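Local coordinates for uncharacterized protein PA2218 (PDB 2HDW), which has no established function but adopts the alpha/beta hydrolase fold and is probably a hydrolase, at residues G114-T119 with V199-Y204; E153-A158 with C179-M184; P308-H313 with A360-E365; P333-I338 with F356-G361. All blocks are in the same frame, centred on the assembly; numbering follows the deposited sequence.

Contact 1 of 4, residues G114-T119 with V199-Y204; sequences GLYAQT and VTSTMY
Y116 and S201 are the closest backbone pair, with CA atoms 10.4 Å apart, so the helical turn of 114-119 and the end of the strand in 199-204 meet through two side chains alone. The strand stops at S201, and the chain then turns away through T202 with both backbone angles positive. From the helix, Y116 points its ring at the strand and brings its phenol oxygen to the serine. S201 OG donates to Y116 OH over 2.9 Å. The serine hydroxyl lies anti to its own backbone N (chi1 -171°), which directs it at the helix, and the angle CB-OG...OH of about 111° suits a proton lying near the line to the acceptor. The serine oxygen stands oblique to the tyrosine ring. Y116 OH in turn gives its proton to the carbonyl oxygen of L347, so this buried phenol both accepts and donates, and the two bonds should fix the rotation of the hydroxyl. Within the helix, L115 O takes T119 N and, from the opposite face of its plane, T119 OG1 at 2.6 Å, which ties the threonine hydroxyl back to the turn below. Around the pair, helix 346-349 covers S201 with L347, F356 of helix 356-366 meets the Y116 ring edge-to-face, and strand 197-201 runs between strands 173-178 and 309-314 in the central sheet.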
loop_
_atom_site.group_PDB
_atom_site.type_symbol
_atom_site.label_atom_id
_atom_site.label_comp_id
_atom_site.label_asym_id
_atom_site.label_seq_id
_atom_site.Cartn_x
_atom_site.Cartn_y
_atom_site.Cartn_z
ATOM N N GLY A 114 -8.247 -3.166 3.054
ATOM C CA GLY A 114 -9.670 -3.134 3.340
ATOM C C GLY A 114 -9.944 -3.488 4.789
ATOM O O GLY A 114 -10.769 -2.852 5.448
ATOM N N LEU A 115 -9.258 -4.513 5.290
ATOM C CA LEU A 115 -9.426 -4.932 6.680
ATOM C C LEU A 115 -9.050 -3.776 7.608
ATOM O O LEU A 115 -9.734 -3.513 8.598
ATOM C CB LEU A 115 -8.536 -6.140 6.983
ATOM C CG LEU A 115 -8.487 -6.587 8.445
ATOM C CD1 LEU A 115 -9.860 -7.063 8.884
ATOM C CD2 LEU A 115 -7.474 -7.710 8.591
ATOM N N TYR A 116 -7.955 -3.091 7.289
ATOM C CA TYR A 116 -7.515 -1.948 8.088
ATOM C C TYR A 116 -8.551 -0.824 8.044
ATOM O O TYR A 116 -8.919 -0.271 9.080
ATOM C CB TYR A 116 -6.184 -1.401 7.569
ATOM C CG TYR A 116 -4.949 -2.036 8.166
ATOM C CD1 TYR A 116 -4.597 -3.358 7.875
ATOM C CD2 TYR A 116 -4.106 -1.299 8.988
ATOM C CE1 TYR A 116 -3.418 -3.922 8.395
ATOM C CE2 TYR A 116 -2.938 -1.846 9.506
ATOM C CZ TYR A 116 -2.598 -3.148 9.205
ATOM O OH TYR A 116 -1.420 -3.654 9.707
ATOM N N ALA A 117 -9.013 -0.491 6.841
ATOM C CA ALA A 117 -9.996 0.578 6.659
ATOM C C ALA A 117 -11.297 0.338 7.419
ATOM O O ALA A 117 -11.820 1.244 8.070
ATOM C CB ALA A 117 -10.290 0.777 5.169
ATOM N N GLN A 118 -11.830 -0.876 7.336
ATOM C CA GLN A 118 -13.070 -1.167 8.038
ATOM C C GLN A 118 -12.872 -1.113 9.546
ATOM O O GLN A 118 -13.712 -0.584 10.272
ATOM C CB GLN A 118 -13.617 -2.545 7.652
ATOM C CG GLN A 118 -14.987 -2.803 8.268
ATOM C CD GLN A 118 -15.635 -4.084 7.794
ATOM O OE1 GLN A 118 -15.210 -5.182 8.152
ATOM N NE2 GLN A 118 -16.674 -3.950 6.988
ATOM N N THR A 119 -11.755 -1.666 10.009
ATOM C CA THR A 119 -11.443 -1.696 11.431
ATOM C C THR A 119 -11.291 -0.286 11.983
ATOM O O THR A 119 -11.788 0.021 13.066
ATOM C CB THR A 119 -10.143 -2.481 11.696
ATOM O OG1 THR A 119 -10.275 -3.805 11.175
ATOM C CG2 THR A 119 -9.855 -2.562 13.192
ATOM N N VAL A 199 1.266 6.665 9.425
ATOM C CA VAL A 199 1.633 5.405 10.065
ATOM C C VAL A 199 2.006 4.434 8.957
ATOM O O VAL A 199 1.370 4.429 7.910
ATOM C CB VAL A 199 0.439 4.773 10.824
ATOM C CG1 VAL A 199 0.730 3.295 11.120
ATOM C CG2 VAL A 199 0.182 5.520 12.111
ATOM N N THR A 200 3.044 3.630 9.171
ATOM C CA THR A 200 3.424 2.623 8.188
ATOM C C THR A 200 3.361 1.292 8.924
ATOM O O THR A 200 3.662 1.226 10.118
ATOM C CB THR A 200 4.859 2.820 7.638
ATOM O OG1 THR A 200 5.805 2.790 8.715
ATOM C CG2 THR A 200 4.971 4.138 6.885
ATOM N N SER A 201 2.947 0.241 8.229
ATOM C CA SER A 201 2.863 -1.072 8.855
ATOM C C SER A 201 3.690 -2.087 8.069
ATOM O O SER A 201 3.478 -2.267 6.869
ATOM C CB SER A 201 1.401 -1.529 8.930
ATOM O OG SER A 201 1.272 -2.697 9.725
ATOM N N THR A 202 4.639 -2.730 8.750
ATOM C CA THR A 202 5.508 -3.740 8.138
ATOM C C THR A 202 5.898 -3.323 6.707
ATOM O O THR A 202 5.758 -4.081 5.742
ATOM C CB THR A 202 4.804 -5.145 8.166
ATOM O OG1 THR A 202 5.757 -6.166 7.852
ATOM C CG2 THR A 202 3.636 -5.210 7.171
ATOM N N MET A 203 6.430 -2.109 6.603
ATOM C CA MET A 203 6.803 -1.508 5.325
ATOM C C MET A 203 8.000 -2.068 4.570
ATOM O O MET A 203 8.871 -2.741 5.127
ATOM C CB MET A 203 7.037 0.012 5.501
ATOM C CG MET A 203 8.405 0.401 6.110
ATOM S SD MET A 203 8.817 2.201 6.082
ATOM C CE MET A 203 9.500 2.398 4.433
ATOM N N TYR A 204 8.012 -1.739 3.280
ATOM C CA TYR A 204 9.074 -2.067 2.336
ATOM C C TYR A 204 9.293 -0.723 1.645
ATOM O O TYR A 204 8.379 0.102 1.588
ATOM C CB TYR A 204 8.586 -3.006 1.228
ATOM C CG TYR A 204 8.860 -4.487 1.356
ATOM C CD1 TYR A 204 8.300 -5.240 2.389
ATOM C CD2 TYR A 204 9.562 -5.166 0.354
ATOM C CE1 TYR A 204 8.415 -6.629 2.411
ATOM C CE2 TYR A 204 9.682 -6.555 0.369
ATOM C CZ TYR A 204 9.099 -7.281 1.397
ATOM O OH TYR A 204 9.151 -8.660 1.382
#

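Contact 2 of 4, residues E153-A158 with C179-M184; sequences EDFSAA and CGWGGM
F155 and W181 form the heart of this contact, an offset edge-to-face pair in which the six-membered ring of W181 turns its edge to the phenyl face. The centroids are 5.5 Å apart and the planes stand at 64°; W181 CE3 comes within 3.5 Å of F155 CD1. The phenyl edge also reaches back to the tryptophan backbone, where W181 O lies in the ring plane 3.7 Å from F155 CE1. Farther round the indole rim, D154 OD2 approaches W181 CH2 at 3.8 Å, the carboxylate nearly coplanar with the ring at 17°, which probably favours the acid, since it meets the C-H edge rather than the pi cloud. M184 adds CB at 4.4 Å from F155 CD1, while its CE folds over one face of the indole of its own helix. In the second shell, D154 OD1 is held by S133 and N75, which orient the carboxylate, and F130 makes edge-to-face contacts with both aromatic rings. The axes of the two short helical segments approach to 11.0 Å at their closest, a gap that these large side chains span. C179, with a positive phi, sits at the sharp turn from strand 173-178 into helix 180-191. This strand-turn-helix is consistent with the nucleophile elbow of alpha/beta hydrolases, and W181 packs the first turn of its helix against helix 148-164.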
loop_
_atom_site.group_PDB
_atom_site.type_symbol
_atom_site.label_atom_id
_atom_site.label_comp_id
_atom_site.label_asym_id
_atom_site.label_seq_id
_atom_site.Cartn_x
_atom_site.Cartn_y
_atom_site.Cartn_z
ATOM N N GLU A 153 1.527 9.341 -6.325
ATOM C CA GLU A 153 0.413 10.208 -6.717
ATOM C C GLU A 153 -0.947 9.588 -6.340
ATOM O O GLU A 153 -1.859 10.297 -5.899
ATOM C CB GLU A 153 0.476 10.481 -8.227
ATOM C CG GLU A 153 -0.806 11.027 -8.861
ATOM C CD GLU A 153 -1.332 12.289 -8.188
ATOM O OE1 GLU A 153 -0.522 13.101 -7.694
ATOM O OE2 GLU A 153 -2.570 12.479 -8.171
ATOM N N ASP A 154 -1.077 8.272 -6.492
ATOM C CA ASP A 154 -2.333 7.589 -6.157
ATOM C C ASP A 154 -2.783 7.911 -4.735
ATOM O O ASP A 154 -3.967 8.116 -4.473
ATOM C CB ASP A 154 -2.191 6.068 -6.278
ATOM C CG ASP A 154 -2.100 5.588 -7.715
ATOM O OD1 ASP A 154 -2.643 6.257 -8.620
ATOM O OD2 ASP A 154 -1.502 4.513 -7.939
ATOM N N PHE A 155 -1.835 7.950 -3.810
ATOM C CA PHE A 155 -2.153 8.243 -2.421
ATOM C C PHE A 155 -2.763 9.635 -2.269
ATOM O O PHE A 155 -3.741 9.814 -1.552
ATOM C CB PHE A 155 -0.891 8.126 -1.563
ATOM C CG PHE A 155 -0.977 7.069 -0.502
ATOM C CD1 PHE A 155 0.081 6.188 -0.295
ATOM C CD2 PHE A 155 -2.106 6.970 0.311
ATOM C CE1 PHE A 155 0.021 5.220 0.709
ATOM C CE2 PHE A 155 -2.180 6.006 1.321
ATOM C CZ PHE A 155 -1.110 5.128 1.520
ATOM N N SER A 156 -2.186 10.620 -2.946
ATOM C CA SER A 156 -2.700 11.979 -2.860
ATOM C C SER A 156 -3.996 12.141 -3.651
ATOM O O SER A 156 -4.794 13.038 -3.373
ATOM C CB SER A 156 -1.639 12.972 -3.331
ATOM O OG SER A 156 -0.620 13.088 -2.346
ATOM N N ALA A 157 -4.208 11.273 -4.635
ATOM C CA ALA A 157 -5.437 11.313 -5.416
ATOM C C ALA A 157 -6.555 10.825 -4.498
ATOM O O ALA A 157 -7.692 11.297 -4.580
ATOM C CB ALA A 157 -5.325 10.407 -6.635
ATOM N N ALA A 158 -6.215 9.881 -3.620
ATOM C CA ALA A 158 -7.176 9.332 -2.669
ATOM C C ALA A 158 -7.501 10.393 -1.619
ATOM O O ALA A 158 -8.652 10.531 -1.198
ATOM C CB ALA A 158 -6.610 8.077 -2.004
ATOM N N CYS A 179 3.007 -2.531 4.073
ATOM C CA CYS A 179 3.969 -3.237 3.242
ATOM C C CYS A 179 4.657 -2.270 2.272
ATOM O O CYS A 179 5.168 -1.224 2.680
ATOM C CB CYS A 179 3.227 -4.345 2.481
ATOM S SG CYS A 179 4.251 -5.647 1.736
ATOM N N GLY A 180 4.654 -2.615 0.987
ATOM C CA GLY A 180 5.282 -1.770 -0.014
ATOM C C GLY A 180 4.745 -0.351 -0.068
ATOM O O GLY A 180 5.456 0.575 -0.457
ATOM N N TRP A 181 3.488 -0.159 0.316
ATOM C CA TRP A 181 2.929 1.183 0.284
ATOM C C TRP A 181 3.286 2.006 1.511
ATOM O O TRP A 181 2.913 3.183 1.623
ATOM C CB TRP A 181 1.423 1.123 0.072
ATOM C CG TRP A 181 1.109 0.897 -1.372
ATOM C CD1 TRP A 181 1.264 -0.267 -2.079
ATOM C CD2 TRP A 181 0.693 1.887 -2.315
ATOM N NE1 TRP A 181 0.976 -0.056 -3.413
ATOM C CE2 TRP A 181 0.626 1.259 -3.582
ATOM C CE3 TRP A 181 0.375 3.249 -2.215
ATOM C CZ2 TRP A 181 0.255 1.947 -4.740
ATOM C CZ3 TRP A 181 0.005 3.935 -3.368
ATOM C CH2 TRP A 181 -0.051 3.280 -4.614
ATOM N N GLY A 182 4.015 1.382 2.434
ATOM C CA GLY A 182 4.467 2.101 3.608
ATOM C C GLY A 182 5.484 3.105 3.084
ATOM O O GLY A 182 5.537 4.247 3.519
ATOM N N GLY A 183 6.294 2.669 2.121
ATOM C CA GLY A 183 7.287 3.554 1.540
ATOM C C GLY A 183 6.618 4.652 0.730
ATOM O O GLY A 183 7.033 5.810 0.777
ATOM N N MET A 184 5.576 4.290 -0.016
ATOM C CA MET A 184 4.847 5.261 -0.827
ATOM C C MET A 184 4.111 6.276 0.058
ATOM O O MET A 184 3.990 7.447 -0.304
ATOM C CB MET A 184 3.844 4.552 -1.748
ATOM C CG MET A 184 4.205 4.561 -3.253
ATOM S SD MET A 184 5.605 3.502 -3.755
ATOM C CE MET A 184 4.791 1.879 -3.797
#

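Contact 3 of 4, residues P308-H313 with A360-E365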
loop_
_atom_site.group_PDB
_atom_site.type_symbol
_atom_site.label_atom_id
_atom_site.label_comp_id
_atom_site.label_asym_id
_atom_site.label_seq_id
_atom_site.Cartn_x
_atom_site.Cartn_y
_atom_site.Cartn_z
ATOM N N PRO A 308 4.042 14.129 12.688
ATOM C CA PRO A 308 4.461 12.848 13.263
ATOM C C PRO A 308 4.406 11.596 12.390
ATOM O O PRO A 308 3.519 11.438 11.548
ATOM C CB PRO A 308 3.545 12.720 14.467
ATOM C CG PRO A 308 2.245 13.208 13.893
ATOM C CD PRO A 308 2.666 14.454 13.107
ATOM N N ILE A 309 5.362 10.701 12.635
ATOM C CA ILE A 309 5.462 9.427 11.927
ATOM C C ILE A 309 5.521 8.294 12.943
ATOM O O ILE A 309 6.250 8.377 13.931
ATOM C CB ILE A 309 6.755 9.308 11.099
ATOM C CG1 ILE A 309 6.845 10.420 10.055
ATOM C CG2 ILE A 309 6.791 7.960 10.405
ATOM C CD1 ILE A 309 8.160 10.400 9.305
ATOM N N LEU A 310 4.747 7.243 12.698
ATOM C CA LEU A 310 4.749 6.068 13.561
ATOM C C LEU A 310 4.974 4.868 12.648
ATOM O O LEU A 310 4.091 4.497 11.879
ATOM C CB LEU A 310 3.408 5.916 14.295
ATOM C CG LEU A 310 3.208 4.572 15.017
ATOM C CD1 LEU A 310 4.310 4.374 16.060
ATOM C CD2 LEU A 310 1.837 4.525 15.678
ATOM N N LEU A 311 6.162 4.283 12.701
ATOM C CA LEU A 311 6.447 3.118 11.877
ATOM C C LEU A 311 6.262 1.889 12.762
ATOM O O LEU A 311 6.869 1.789 13.827
ATOM C CB LEU A 311 7.875 3.183 11.328
ATOM C CG LEU A 311 8.187 4.449 10.517
ATOM C CD1 LEU A 311 8.790 5.490 11.450
ATOM C CD2 LEU A 311 9.178 4.135 9.392
ATOM N N ILE A 312 5.409 0.969 12.323
ATOM C CA ILE A 312 5.106 -0.245 13.078
ATOM C C ILE A 312 5.687 -1.462 12.359
ATOM O O ILE A 312 5.565 -1.573 11.145
ATOM C CB ILE A 312 3.570 -0.408 13.218
ATOM C CG1 ILE A 312 2.974 0.883 13.790
ATOM C CG2 ILE A 312 3.235 -1.605 14.109
ATOM C CD1 ILE A 312 1.462 0.861 13.975
ATOM N N HIS A 313 6.309 -2.377 13.101
ATOM C CA HIS A 313 6.907 -3.550 12.468
ATOM C C HIS A 313 7.079 -4.743 13.407
ATOM O O HIS A 313 7.411 -4.585 14.588
ATOM C CB HIS A 313 8.272 -3.181 11.869
ATOM C CG HIS A 313 8.544 -3.826 10.545
ATOM N ND1 HIS A 313 8.723 -3.100 9.386
ATOM C CD2 HIS A 313 8.615 -5.130 10.186
ATOM C CE1 HIS A 313 8.887 -3.928 8.369
ATOM N NE2 HIS A 313 8.825 -5.166 8.826
ATOM N N ALA A 360 -5.268 3.873 16.278
ATOM C CA ALA A 360 -6.411 4.757 16.485
ATOM C C ALA A 360 -6.021 5.885 17.448
ATOM O O ALA A 360 -6.350 7.055 17.224
ATOM C CB ALA A 360 -7.592 3.966 17.057
ATOM N N GLY A 361 -5.325 5.522 18.524
ATOM C CA GLY A 361 -4.899 6.510 19.500
ATOM C C GLY A 361 -3.981 7.535 18.859
ATOM O O GLY A 361 -4.050 8.727 19.160
ATOM N N PHE A 362 -3.115 7.064 17.969
ATOM C CA PHE A 362 -2.179 7.928 17.260
ATOM C C PHE A 362 -2.935 8.977 16.444
ATOM O O PHE A 362 -2.691 10.180 16.574
ATOM C CB PHE A 362 -1.310 7.079 16.328
ATOM C CG PHE A 362 -0.367 7.874 15.468
ATOM C CD1 PHE A 362 0.817 8.379 15.992
ATOM C CD2 PHE A 362 -0.640 8.072 14.118
ATOM C CE1 PHE A 362 1.722 9.068 15.179
ATOM C CE2 PHE A 362 0.258 8.760 13.293
ATOM C CZ PHE A 362 1.441 9.256 13.826
ATOM N N PHE A 363 -3.854 8.523 15.597
ATOM C CA PHE A 363 -4.609 9.456 14.774
ATOM C C PHE A 363 -5.598 10.288 15.581
ATOM O O PHE A 363 -5.879 11.423 15.215
ATOM C CB PHE A 363 -5.324 8.721 13.636
ATOM C CG PHE A 363 -4.393 8.235 12.553
ATOM C CD1 PHE A 363 -3.603 9.137 11.845
ATOM C CD2 PHE A 363 -4.307 6.881 12.242
ATOM C CE1 PHE A 363 -2.739 8.699 10.836
ATOM C CE2 PHE A 363 -3.448 6.426 11.235
ATOM C CZ PHE A 363 -2.664 7.338 10.532
ATOM N N ASP A 364 -6.125 9.740 16.674
ATOM C CA ASP A 364 -7.058 10.517 17.495
ATOM C C ASP A 364 -6.359 11.786 17.974
ATOM O O ASP A 364 -6.940 12.868 17.973
ATOM C CB ASP A 364 -7.536 9.727 18.721
ATOM C CG ASP A 364 -8.651 8.743 18.393
ATOM O OD1 ASP A 364 -9.519 9.080 17.558
ATOM O OD2 ASP A 364 -8.669 7.636 18.978
ATOM N N GLU A 365 -5.103 11.650 18.377
ATOM C CA GLU A 365 -4.359 12.801 18.857
ATOM C C GLU A 365 -3.921 13.743 17.752
ATOM O O GLU A 365 -4.102 14.955 17.849
ATOM C CB GLU A 365 -3.109 12.373 19.619
ATOM C CG GLU A 365 -2.408 13.567 20.246
ATOM C CD GLU A 365 -1.009 13.267 20.703
ATOM O OE1 GLU A 365 -0.803 12.217 21.348
ATOM O OE2 GLU A 365 -0.114 14.093 20.427
#
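F362 reaches from its helix down to L310 of the neighbouring strand and P308 just before it, and its CB, the CD1-CE1 side of its ring and its tip each find a partner there. Its CB starts the contact at 4.1 Å from L310 CD2. The same methyl lies 4.0 Å from F362 CG, so the root of the ring is covered by the end of the leucine. The ring leaves the helix with CG anti to the backbone N (chi1 176°), which aims the ring at P308. At the next atoms the leucine is met nearer its own root: F362 CE1 comes to 3.7 Å from L310 CB. This is a CH-pi contact over the face, with CB 3.9 Å from the ring centroid and 20° off its normal. The two side chains thus run past one another in opposite directions. At the tip, F362 CZ meets the carbonyl oxygen of P308 at 3.8 Å, in the plane of the ring and at its edge, and the proline ring through P308 CG at 4.0 Å. Beyond these residues, A197 and V199 of the adjacent strand touch F362, and H366 of the same helix meets it edge-to-face. The result is a layered alpha/beta arrangement: the C-terminal helix 356-366 lies on the sheet of the alpha/beta hydrolase fold, with F362 spanning parallel strands 197-201 and 309-314.

Contact 4 of 4, residues P333-I338 with F356-G361; sequences PKELLI and FDRIAG
R358 NH1 is gripped twice by E335, once directly and once through a water. The direct partner is E335 OE1, 3.2 Å from NH1 in a salt bridge; it stands at the edge of the guanidinium, near its plane. The water accepts from R358 NH1 over 2.7 Å and donates to E335 OE2, also over 2.7 Å, so both carboxylate oxygens are drawn to a single nitrogen. The acid and the guanidinium are turned 31° against each other and meet through NH1 alone, not as a two-pronged pair. E335 comes out of the strand extended, with CG anti to the backbone N (chi1 -178°). The arginine arrives from the helix by a folded path, bent at chi2 (-97°) and again at chi3, which turns its head aside to meet the acid. Apolar support comes from L337, two residues along the strand: its CD2 lies 3.9 Å from R358 CD, crossing the aliphatic part of the arginine. Both strand residues also touch L310 of strand 309-314, while the buried I359 of the helix packs on I312. Because E335 belongs to the outermost strand 334-339 and both partners are partly exposed, the salt bridge is partly open to solvent. Its strength is therefore probably modest, but charge pairing, one shared water and the leucine together join the last strand to the last helix.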
loop_
_atom_site.group_PDB
_atom_site.type_symbol
_atom_site.label_atom_id
_atom_site.label_comp_id
_atom_site.label_asym_id
_atom_site.label_seq_id
_atom_site.Cartn_x
_atom_site.Cartn_y
_atom_site.Cartn_z
ATOM N N PRO A 333 9.006 14.667 14.958
ATOM C CA PRO A 333 8.531 13.544 15.775
ATOM C C PRO A 333 8.423 12.226 15.011
ATOM O O PRO A 333 7.774 12.148 13.964
ATOM C CB PRO A 333 7.179 14.037 16.275
ATOM C CG PRO A 333 6.690 14.865 15.124
ATOM C CD PRO A 333 7.918 15.623 14.686
ATOM N N LYS A 334 9.063 11.190 15.547
ATOM C CA LYS A 334 9.034 9.869 14.927
ATOM C C LYS A 334 9.093 8.768 15.977
ATOM O O LYS A 334 9.628 8.962 17.068
ATOM C CB LYS A 334 10.213 9.705 13.961
ATOM C CG LYS A 334 11.594 9.829 14.616
ATOM C CD LYS A 334 12.719 9.620 13.600
ATOM C CE LYS A 334 14.095 9.767 14.244
ATOM N NZ LYS A 334 15.225 9.550 13.282
ATOM N N GLU A 335 8.521 7.615 15.650
ATOM C CA GLU A 335 8.561 6.484 16.562
ATOM C C GLU A 335 8.583 5.172 15.808
ATOM O O GLU A 335 7.823 4.975 14.861
ATOM C CB GLU A 335 7.354 6.462 17.507
ATOM C CG GLU A 335 7.432 5.288 18.489
ATOM C CD GLU A 335 6.159 5.072 19.286
ATOM O OE1 GLU A 335 5.491 6.068 19.631
ATOM O OE2 GLU A 335 5.836 3.902 19.579
ATOM N N LEU A 336 9.472 4.284 16.231
ATOM C CA LEU A 336 9.559 2.958 15.644
ATOM C C LEU A 336 8.980 2.015 16.695
ATOM O O LEU A 336 9.552 1.836 17.765
ATOM C CB LEU A 336 11.011 2.588 15.332
ATOM C CG LEU A 336 11.239 1.119 14.950
ATOM C CD1 LEU A 336 10.225 0.674 13.899
ATOM C CD2 LEU A 336 12.671 0.949 14.438
ATOM N N LEU A 337 7.826 1.436 16.390
ATOM C CA LEU A 337 7.152 0.528 17.307
ATOM C C LEU A 337 7.325 -0.912 16.841
ATOM O O LEU A 337 6.831 -1.292 15.783
ATOM C CB LEU A 337 5.664 0.881 17.368
ATOM C CG LEU A 337 4.740 0.077 18.281
ATOM C CD1 LEU A 337 5.210 0.163 19.734
ATOM C CD2 LEU A 337 3.323 0.633 18.143
ATOM N N ILE A 338 8.020 -1.710 17.646
ATOM C CA ILE A 338 8.263 -3.110 17.316
ATOM C C ILE A 338 7.253 -4.016 18.022
ATOM O O ILE A 338 7.065 -3.919 19.233
ATOM C CB ILE A 338 9.697 -3.526 17.737
ATOM C CG1 ILE A 338 10.730 -2.670 16.990
ATOM C CG2 ILE A 338 9.925 -5.003 17.456
ATOM C CD1 ILE A 338 10.617 -2.723 15.470
ATOM N N PHE A 356 -4.111 -1.927 16.555
ATOM C CA PHE A 356 -5.141 -0.968 16.178
ATOM C C PHE A 356 -5.426 0.061 17.264
ATOM O O PHE A 356 -5.721 1.212 16.952
ATOM C CB PHE A 356 -6.431 -1.691 15.780
ATOM C CG PHE A 356 -6.391 -2.282 14.396
ATOM C CD1 PHE A 356 -6.229 -1.463 13.283
ATOM C CD2 PHE A 356 -6.537 -3.652 14.207
ATOM C CE1 PHE A 356 -6.213 -1.997 11.999
ATOM C CE2 PHE A 356 -6.524 -4.203 12.925
ATOM C CZ PHE A 356 -6.362 -3.378 11.820
ATOM N N ASP A 357 -5.351 -0.339 18.534
ATOM C CA ASP A 357 -5.590 0.615 19.619
ATOM C C ASP A 357 -4.602 1.770 19.451
ATOM O O ASP A 357 -4.990 2.939 19.450
ATOM C CB ASP A 357 -5.362 -0.032 20.993
ATOM C CG ASP A 357 -6.487 -0.973 21.411
ATOM O OD1 ASP A 357 -7.368 -1.282 20.585
ATOM O OD2 ASP A 357 -6.476 -1.415 22.583
ATOM N N ARG A 358 -3.324 1.424 19.308
ATOM C CA ARG A 358 -2.255 2.405 19.139
ATOM C C ARG A 358 -2.397 3.224 17.871
ATOM O O ARG A 358 -2.088 4.409 17.859
ATOM C CB ARG A 358 -0.896 1.710 19.121
ATOM C CG ARG A 358 -0.050 1.945 20.359
ATOM C CD ARG A 358 0.971 3.059 20.161
ATOM N NE ARG A 358 0.373 4.377 19.988
ATOM C CZ ARG A 358 1.071 5.500 19.820
ATOM N NH1 ARG A 358 2.396 5.460 19.806
ATOM N NH2 ARG A 358 0.444 6.664 19.662
ATOM N N ILE A 359 -2.835 2.588 16.793
ATOM C CA ILE A 359 -3.009 3.302 15.543
ATOM C C ILE A 359 -4.154 4.308 15.692
ATOM O O ILE A 359 -4.019 5.465 15.300
ATOM C CB ILE A 359 -3.285 2.325 14.378
ATOM C CG1 ILE A 359 -2.059 1.421 14.169
ATOM C CG2 ILE A 359 -3.592 3.102 13.110
ATOM C CD1 ILE A 359 -2.228 0.359 13.095
ATOM N N ALA A 360 -5.268 3.873 16.278
ATOM C CA ALA A 360 -6.411 4.757 16.485
ATOM C C ALA A 360 -6.021 5.885 17.448
ATOM O O ALA A 360 -6.350 7.055 17.224
ATOM C CB ALA A 360 -7.592 3.966 17.057
ATOM N N GLY A 361 -5.325 5.522 18.524
ATOM C CA GLY A 361 -4.899 6.510 19.500
ATOM C C GLY A 361 -3.981 7.535 18.859
ATOM O O GLY A 361 -4.050 8.727 19.160
HETATM O O HOH W 1 3.769 3.612 21.266
#

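Contacts 3 and 4 form one block: their centres are 4 Å apart, both use helix 356-366, and their strands are neighbours in the sheet, with L311 O 2.8 Å from L337 N in a probable hydrogen bond. Contact 1, about 11 Å from contact 3 between centres, joins that block through V199 and F362 and through Y116 and F356. Contact 2 lies about 11 Å from contact 1, centre to centre, and is nested along the chain inside the loop that contact 1 closes; S201 O is 2.8 Å from C179 N, a probable hydrogen bond. Contact 1 thus borders the probable nucleophile elbow, whereas contacts 3 and 4 lie about 17 and 19 Å from contact 2, centre to centre.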